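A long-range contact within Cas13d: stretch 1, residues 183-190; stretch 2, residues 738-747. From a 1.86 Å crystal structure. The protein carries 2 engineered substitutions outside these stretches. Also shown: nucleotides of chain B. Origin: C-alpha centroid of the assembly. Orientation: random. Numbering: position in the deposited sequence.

Stretch 1 (183-190) LAVYVTNI
Stretch 2 738-747: LVNVNARYVI

Residues 183-190 and 738-747 are both helical throughout, with phi/psi near -64/-41, and each helix extends beyond its stretch at both ends. The axes approach to 8.9 Å with 121° between their N-to-C directions, so the two helices run obliquely, nearer antiparallel than parallel. Register is set by Val-185 and Ala-743, whose CA atoms lie 5.6 Å apart; at Asn-189 and Val-739 the CA separation has grown to 8.1 Å. The contact buries 325 Å², summed over both sides, and no direct hydrogen bond crosses it.

Along stretch 2, Val-739 (chi1 t) points toward the partner helix and places CG1 3.7 Å from Asn-189 ND2. Polar linkage at this wider end is through water. Asn-189 (chi1 m, chi2 -9°) receives a hydrogen bond at OD1 from water 1 (2.8 Å to its O), which also donates to Val-739 O (3.0 Å). Asn-189 ND2 donates to the O of water 2 at 3.2 Å, and that water donates to OD1 of Asn-740 (chi1 m, chi2 -11°) at 3.0 Å. Asn-742 (chi1 t, chi2 71°) donates from ND2 to the O of water 1 at 3.0 Å.

At Ala-743 the small side chain accompanies the close backbone approach: CB meets Val-185 CG1 at 3.7 Å, with Val-185 in chi1 t. Arg-744 points away, with chi1 to chi3 all m; A27 of chain B lies over one guanidinium face, its C2 3.2 Å from Arg-744 NH1.

Val-746 (chi1 t) points toward stretch 1. Its CG1 lies 3.7 Å from Ala-184 O, 3.6 Å from Thr-188 OG1 and 4.0 Å from Val-185 CA. Thr-188 (chi1 m) donates from OG1 to Ala-184 O at 2.8 Å, satisfying its hydroxyl within its own helix beside this methyl. Finally, Ile-747 (chi1 m, chi2 t) packs CG1 against Val-185 CG2 at 3.4 Å, while its CG2 lies 3.3 Å from A27 OP1.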

ATOM      1  N   LEU A 183      -1.711  -7.891   4.081  1.00 22.25           N
ATOM      2  CA  LEU A 183      -1.493  -8.947   3.063  1.00 24.26           C
ATOM      3  C   LEU A 183      -2.841  -9.383   2.481  1.00 22.77           C
ATOM      4  O   LEU A 183      -2.892  -9.651   1.314  1.00 22.57           O
ATOM      5  CB  LEU A 183      -0.738 -10.123   3.674  1.00 24.03           C
ATOM      6  CG  LEU A 183       0.743  -9.878   3.903  1.00 24.97           C
ATOM      7  CD1 LEU A 183       1.353 -11.023   4.681  1.00 28.87           C
ATOM      8  CD2 LEU A 183       1.462  -9.662   2.589  1.00 26.57           C
ATOM      9  N   ALA A 184      -3.878  -9.423   3.311  1.00 22.02           N
ATOM     10  CA  ALA A 184      -5.218  -9.824   2.844  1.00 19.61           C
ATOM     11  C   ALA A 184      -5.700  -8.842   1.768  1.00 21.45           C
ATOM     12  O   ALA A 184      -6.281  -9.272   0.797  1.00 21.97           O
ATOM     13  CB  ALA A 184      -6.167  -9.878   3.999  1.00 23.66           C
ATOM     14  N   VAL A 185      -5.461  -7.557   1.967  1.00 22.18           N
ATOM     15  CA  VAL A 185      -5.885  -6.562   0.949  1.00 22.88           C
ATOM     16  C   VAL A 185      -5.136  -6.800  -0.366  1.00 21.77           C
ATOM     17  O   VAL A 185      -5.763  -6.915  -1.371  1.00 21.28           O
ATOM     18  CB  VAL A 185      -5.576  -5.144   1.455  1.00 24.10           C
ATOM     19  CG1 VAL A 185      -5.651  -4.134   0.336  1.00 26.30           C
ATOM     20  CG2 VAL A 185      -6.444  -4.737   2.624  1.00 24.02           C
ATOM     21  N   TYR A 186      -3.815  -6.872  -0.315  1.00 19.19           N
ATOM     22  CA  TYR A 186      -3.009  -7.019  -1.554  1.00 23.09           C
ATOM     23  C   TYR A 186      -3.218  -8.352  -2.271  1.00 24.14           C
ATOM     24  O   TYR A 186      -3.291  -8.337  -3.459  1.00 22.05           O
ATOM     25  CB  TYR A 186      -1.589  -6.487  -1.370  1.00 22.38           C
ATOM     26  CG  TYR A 186      -1.653  -4.999  -1.211  1.00 22.89           C
ATOM     27  CD1 TYR A 186      -1.940  -4.189  -2.288  1.00 30.66           C
ATOM     28  CD2 TYR A 186      -1.583  -4.424   0.033  1.00 23.55           C
ATOM     29  CE1 TYR A 186      -2.076  -2.827  -2.141  1.00 32.69           C
ATOM     30  CE2 TYR A 186      -1.692  -3.060   0.198  1.00 27.68           C
ATOM     31  CZ  TYR A 186      -1.948  -2.259  -0.890  1.00 32.23           C
ATOM     32  OH  TYR A 186      -2.098  -0.925  -0.722  1.00 34.45           O
ATOM     33  N   VAL A 187      -3.275  -9.467  -1.556  1.00 22.53           N
ATOM     34  CA  VAL A 187      -3.523 -10.749  -2.274  1.00 23.99           C
ATOM     35  C   VAL A 187      -4.915 -10.717  -2.903  1.00 23.32           C
ATOM     36  O   VAL A 187      -5.081 -11.244  -3.967  1.00 23.83           O
ATOM     37  CB  VAL A 187      -3.284 -12.009  -1.430  1.00 28.10           C
ATOM     38  CG1 VAL A 187      -1.840 -12.112  -0.999  1.00 36.65           C
ATOM     39  CG2 VAL A 187      -4.222 -12.107  -0.259  1.00 28.01           C
ATOM     40  N   THR A 188      -5.878 -10.119  -2.223  1.00 23.24           N
ATOM     41  CA  THR A 188      -7.228 -10.062  -2.813  1.00 22.13           C
ATOM     42  C   THR A 188      -7.157  -9.266  -4.118  1.00 22.14           C
ATOM     43  O   THR A 188      -7.687  -9.707  -5.099  1.00 24.15           O
ATOM     44  CB  THR A 188      -8.237  -9.451  -1.836  1.00 23.43           C
ATOM     45  OG1 THR A 188      -8.384 -10.325  -0.731  1.00 25.07           O
ATOM     46  CG2 THR A 188      -9.586  -9.224  -2.477  1.00 25.99           C
ATOM     47  N   ASN A 189      -6.479  -8.132  -4.099  1.00 22.05           N
ATOM     48  CA  ASN A 189      -6.360  -7.300  -5.317  1.00 22.12           C
ATOM     49  C   ASN A 189      -5.589  -8.046  -6.413  1.00 24.14           C
ATOM     50  O   ASN A 189      -5.994  -7.974  -7.541  1.00 22.63           O
ATOM     51  CB  ASN A 189      -5.687  -5.968  -5.007  1.00 21.29           C
ATOM     52  CG  ASN A 189      -6.566  -5.060  -4.184  1.00 24.06           C
ATOM     53  OD1 ASN A 189      -7.715  -5.352  -3.978  1.00 24.28           O
ATOM     54  ND2 ASN A 189      -6.022  -3.960  -3.721  1.00 26.07           N
ATOM     55  N   ILE A 190      -4.485  -8.690  -6.066  1.00 20.87           N
ATOM     56  CA  ILE A 190      -3.660  -9.396  -7.088  1.00 23.01           C
ATOM     57  C   ILE A 190      -4.463 -10.535  -7.725  1.00 22.10           C
ATOM     58  O   ILE A 190      -4.454 -10.665  -8.915  1.00 23.34           O
ATOM     59  CB  ILE A 190      -2.351  -9.915  -6.468  1.00 23.13           C
ATOM     60  CG1 ILE A 190      -1.463  -8.775  -5.972  1.00 23.55           C
ATOM     61  CG2 ILE A 190      -1.646 -10.822  -7.455  1.00 25.50           C
ATOM     62  CD1 ILE A 190      -0.276  -9.221  -5.173  1.00 24.61           C
ATOM     63  N   LEU A 738     -11.994   3.590  -5.844  1.00 19.97           N
ATOM     64  CA  LEU A 738     -12.962   2.490  -5.611  1.00 20.96           C
ATOM     65  C   LEU A 738     -12.253   1.217  -5.130  1.00 20.94           C
ATOM     66  O   LEU A 738     -12.773   0.549  -4.274  1.00 22.53           O
ATOM     67  CB  LEU A 738     -13.777   2.278  -6.881  1.00 23.63           C
ATOM     68  CG  LEU A 738     -14.728   3.427  -7.194  1.00 24.94           C
ATOM     69  CD1 LEU A 738     -15.405   3.223  -8.533  1.00 28.32           C
ATOM     70  CD2 LEU A 738     -15.743   3.586  -6.090  1.00 26.95           C
ATOM     71  N   VAL A 739     -11.097   0.904  -5.701  1.00 19.42           N
ATOM     72  CA  VAL A 739     -10.322  -0.281  -5.245  1.00 20.36           C
ATOM     73  C   VAL A 739      -9.934  -0.052  -3.779  1.00 19.16           C
ATOM     74  O   VAL A 739     -10.030  -0.966  -3.000  1.00 21.79           O
ATOM     75  CB  VAL A 739      -9.084  -0.500  -6.129  1.00 21.05           C
ATOM     76  CG1 VAL A 739      -8.127  -1.507  -5.526  1.00 24.13           C
ATOM     77  CG2 VAL A 739      -9.464  -0.890  -7.541  1.00 22.59           C
ATOM     78  N   ASN A 740      -9.535   1.168  -3.455  1.00 20.54           N
ATOM     79  CA  ASN A 740      -9.133   1.574  -2.086  1.00 21.12           C
ATOM     80  C   ASN A 740     -10.325   1.491  -1.130  1.00 21.31           C
ATOM     81  O   ASN A 740     -10.140   1.069  -0.026  1.00 21.21           O
ATOM     82  CB  ASN A 740      -8.415   2.918  -2.068  1.00 21.65           C
ATOM     83  CG  ASN A 740      -7.041   2.861  -2.695  1.00 23.31           C
ATOM     84  OD1 ASN A 740      -6.525   1.799  -2.965  1.00 27.63           O
ATOM     85  ND2 ASN A 740      -6.459   4.009  -2.943  1.00 24.52           N
ATOM     86  N   VAL A 741     -11.500   1.920  -1.561  1.00 20.61           N
ATOM     87  CA  VAL A 741     -12.704   1.786  -0.693  1.00 22.24           C
ATOM     88  C   VAL A 741     -12.966   0.296  -0.470  1.00 20.95           C
ATOM     89  O   VAL A 741     -13.222  -0.108   0.623  1.00 19.65           O
ATOM     90  CB  VAL A 741     -13.945   2.424  -1.331  1.00 20.96           C
ATOM     91  CG1 VAL A 741     -15.196   2.030  -0.586  1.00 22.01           C
ATOM     92  CG2 VAL A 741     -13.827   3.926  -1.453  1.00 23.25           C
ATOM     93  N   ASN A 742     -12.834  -0.493  -1.523  1.00 21.22           N
ATOM     94  CA  ASN A 742     -13.108  -1.947  -1.435  1.00 20.15           C
ATOM     95  C   ASN A 742     -12.165  -2.604  -0.431  1.00 18.66           C
ATOM     96  O   ASN A 742     -12.584  -3.472   0.286  1.00 19.38           O
ATOM     97  CB  ASN A 742     -12.978  -2.654  -2.775  1.00 19.33           C
ATOM     98  CG  ASN A 742     -13.543  -4.053  -2.686  1.00 22.67           C
ATOM     99  OD1 ASN A 742     -14.742  -4.222  -2.584  1.00 21.80           O
ATOM    100  ND2 ASN A 742     -12.679  -5.043  -2.673  1.00 23.03           N
ATOM    101  N   ALA A 743     -10.933  -2.125  -0.374  1.00 19.07           N
ATOM    102  CA  ALA A 743      -9.892  -2.682   0.510  1.00 18.71           C
ATOM    103  C   ALA A 743     -10.348  -2.623   1.975  1.00 21.74           C
ATOM    104  O   ALA A 743     -10.047  -3.528   2.706  1.00 19.96           O
ATOM    105  CB  ALA A 743      -8.615  -1.927   0.296  1.00 21.24           C
ATOM    106  N   ARG A 744     -11.074  -1.583   2.365  1.00 19.64           N
ATOM    107  CA  ARG A 744     -11.530  -1.448   3.772  1.00 21.72           C
ATOM    108  C   ARG A 744     -12.457  -2.612   4.119  1.00 21.79           C
ATOM    109  O   ARG A 744     -12.434  -3.055   5.230  1.00 20.35           O
ATOM    110  CB  ARG A 744     -12.243  -0.109   3.971  1.00 19.90           C
ATOM    111  CG  ARG A 744     -11.351   1.100   3.779  1.00 21.40           C
ATOM    112  CD  ARG A 744     -10.427   1.225   4.959  1.00 21.73           C
ATOM    113  NE  ARG A 744     -11.129   1.667   6.133  1.00 21.25           N
ATOM    114  CZ  ARG A 744     -11.644   2.871   6.279  1.00 22.41           C
ATOM    115  NH1 ARG A 744     -11.358   3.824   5.424  1.00 22.61           N
ATOM    116  NH2 ARG A 744     -12.433   3.127   7.294  1.00 23.43           N
ATOM    117  N   TYR A 745     -13.319  -2.977   3.178  1.00 21.99           N
ATOM    118  CA  TYR A 745     -14.288  -4.091   3.313  1.00 20.74           C
ATOM    119  C   TYR A 745     -13.562  -5.438   3.332  1.00 20.70           C
ATOM    120  O   TYR A 745     -13.958  -6.333   4.035  1.00 23.22           O
ATOM    121  CB  TYR A 745     -15.465  -3.897   2.359  1.00 22.03           C
ATOM    122  CG  TYR A 745     -16.183  -2.622   2.680  1.00 22.37           C
ATOM    123  CD1 TYR A 745     -15.780  -1.429   2.124  1.00 21.88           C
ATOM    124  CD2 TYR A 745     -17.193  -2.594   3.617  1.00 21.76           C
ATOM    125  CE1 TYR A 745     -16.391  -0.241   2.454  1.00 21.37           C
ATOM    126  CE2 TYR A 745     -17.813  -1.414   3.962  1.00 21.89           C
ATOM    127  CZ  TYR A 745     -17.407  -0.229   3.385  1.00 24.93           C
ATOM    128  OH  TYR A 745     -17.996   0.941   3.735  1.00 23.69           O
ATOM    129  N   VAL A 746     -12.506  -5.540   2.540  1.00 21.32           N
ATOM    130  CA  VAL A 746     -11.681  -6.773   2.496  1.00 21.23           C
ATOM    131  C   VAL A 746     -11.069  -6.979   3.882  1.00 21.32           C
ATOM    132  O   VAL A 746     -11.088  -8.070   4.353  1.00 21.11           O
ATOM    133  CB  VAL A 746     -10.596  -6.691   1.416  1.00 19.62           C
ATOM    134  CG1 VAL A 746      -9.668  -7.876   1.526  1.00 21.43           C
ATOM    135  CG2 VAL A 746     -11.207  -6.599   0.026  1.00 23.33           C
ATOM    136  N   ILE A 747     -10.591  -5.911   4.507  1.00 19.75           N
ATOM    137  CA  ILE A 747     -10.018  -6.032   5.878  1.00 21.71           C
ATOM    138  C   ILE A 747     -11.136  -6.507   6.812  1.00 20.95           C
ATOM    139  O   ILE A 747     -10.899  -7.371   7.618  1.00 20.32           O
ATOM    140  CB  ILE A 747      -9.448  -4.678   6.335  1.00 21.74           C
ATOM    141  CG1 ILE A 747      -8.217  -4.274   5.526  1.00 21.75           C
ATOM    142  CG2 ILE A 747      -9.183  -4.678   7.823  1.00 23.31           C
ATOM    143  CD1 ILE A 747      -7.770  -2.869   5.775  1.00 26.50           C
TER
ATOM    144  P     A B  27      -9.741  -1.692  10.464  1.00 25.82           P
ATOM    145  OP1   A B  27     -10.718  -2.316   9.511  1.00 26.98           O
ATOM    146  OP2   A B  27      -9.100  -2.571  11.440  1.00 23.57           O
ATOM    147  O5'   A B  27      -8.488  -1.018   9.797  1.00 22.75           O
ATOM    148  C5'   A B  27      -8.736  -0.135   8.682  1.00 23.93           C
ATOM    149  C4'   A B  27      -7.448   0.384   8.171  1.00 22.04           C
ATOM    150  O4'   A B  27      -7.680   1.223   7.040  1.00 22.75           O
ATOM    151  C3'   A B  27      -6.696   1.283   9.155  1.00 24.77           C
ATOM    152  O3'   A B  27      -5.573   0.611   9.689  1.00 27.72           O
ATOM    153  C2'   A B  27      -6.206   2.465   8.296  1.00 26.70           C
ATOM    154  O2'   A B  27      -4.812   2.693   8.444  1.00 24.07           O
ATOM    155  C1'   A B  27      -6.564   2.007   6.873  1.00 24.37           C
ATOM    156  N9    A B  27      -6.885   3.097   5.966  1.00 26.17           N
ATOM    157  C8    A B  27      -6.289   3.285   4.746  1.00 28.79           C
ATOM    158  N7    A B  27      -6.660   4.380   4.142  1.00 27.55           N
ATOM    159  C5    A B  27      -7.580   4.950   5.014  1.00 27.22           C
ATOM    160  C6    A B  27      -8.361   6.116   4.937  1.00 31.59           C
ATOM    161  N6    A B  27      -8.315   6.970   3.909  1.00 30.31           N
ATOM    162  N1    A B  27      -9.159   6.412   5.993  1.00 25.34           N
ATOM    163  C2    A B  27      -9.201   5.553   7.017  1.00 26.20           C
ATOM    164  N3    A B  27      -8.562   4.399   7.172  1.00 23.56           N
ATOM    165  C4    A B  27      -7.745   4.158   6.132  1.00 25.22           C
HETATM  166  O   HOH W   1      -9.873  -3.939  -2.852  1.00 21.59           O
HETATM  167  O   HOH W   2      -6.257  -1.135  -2.207  1.00 34.30           O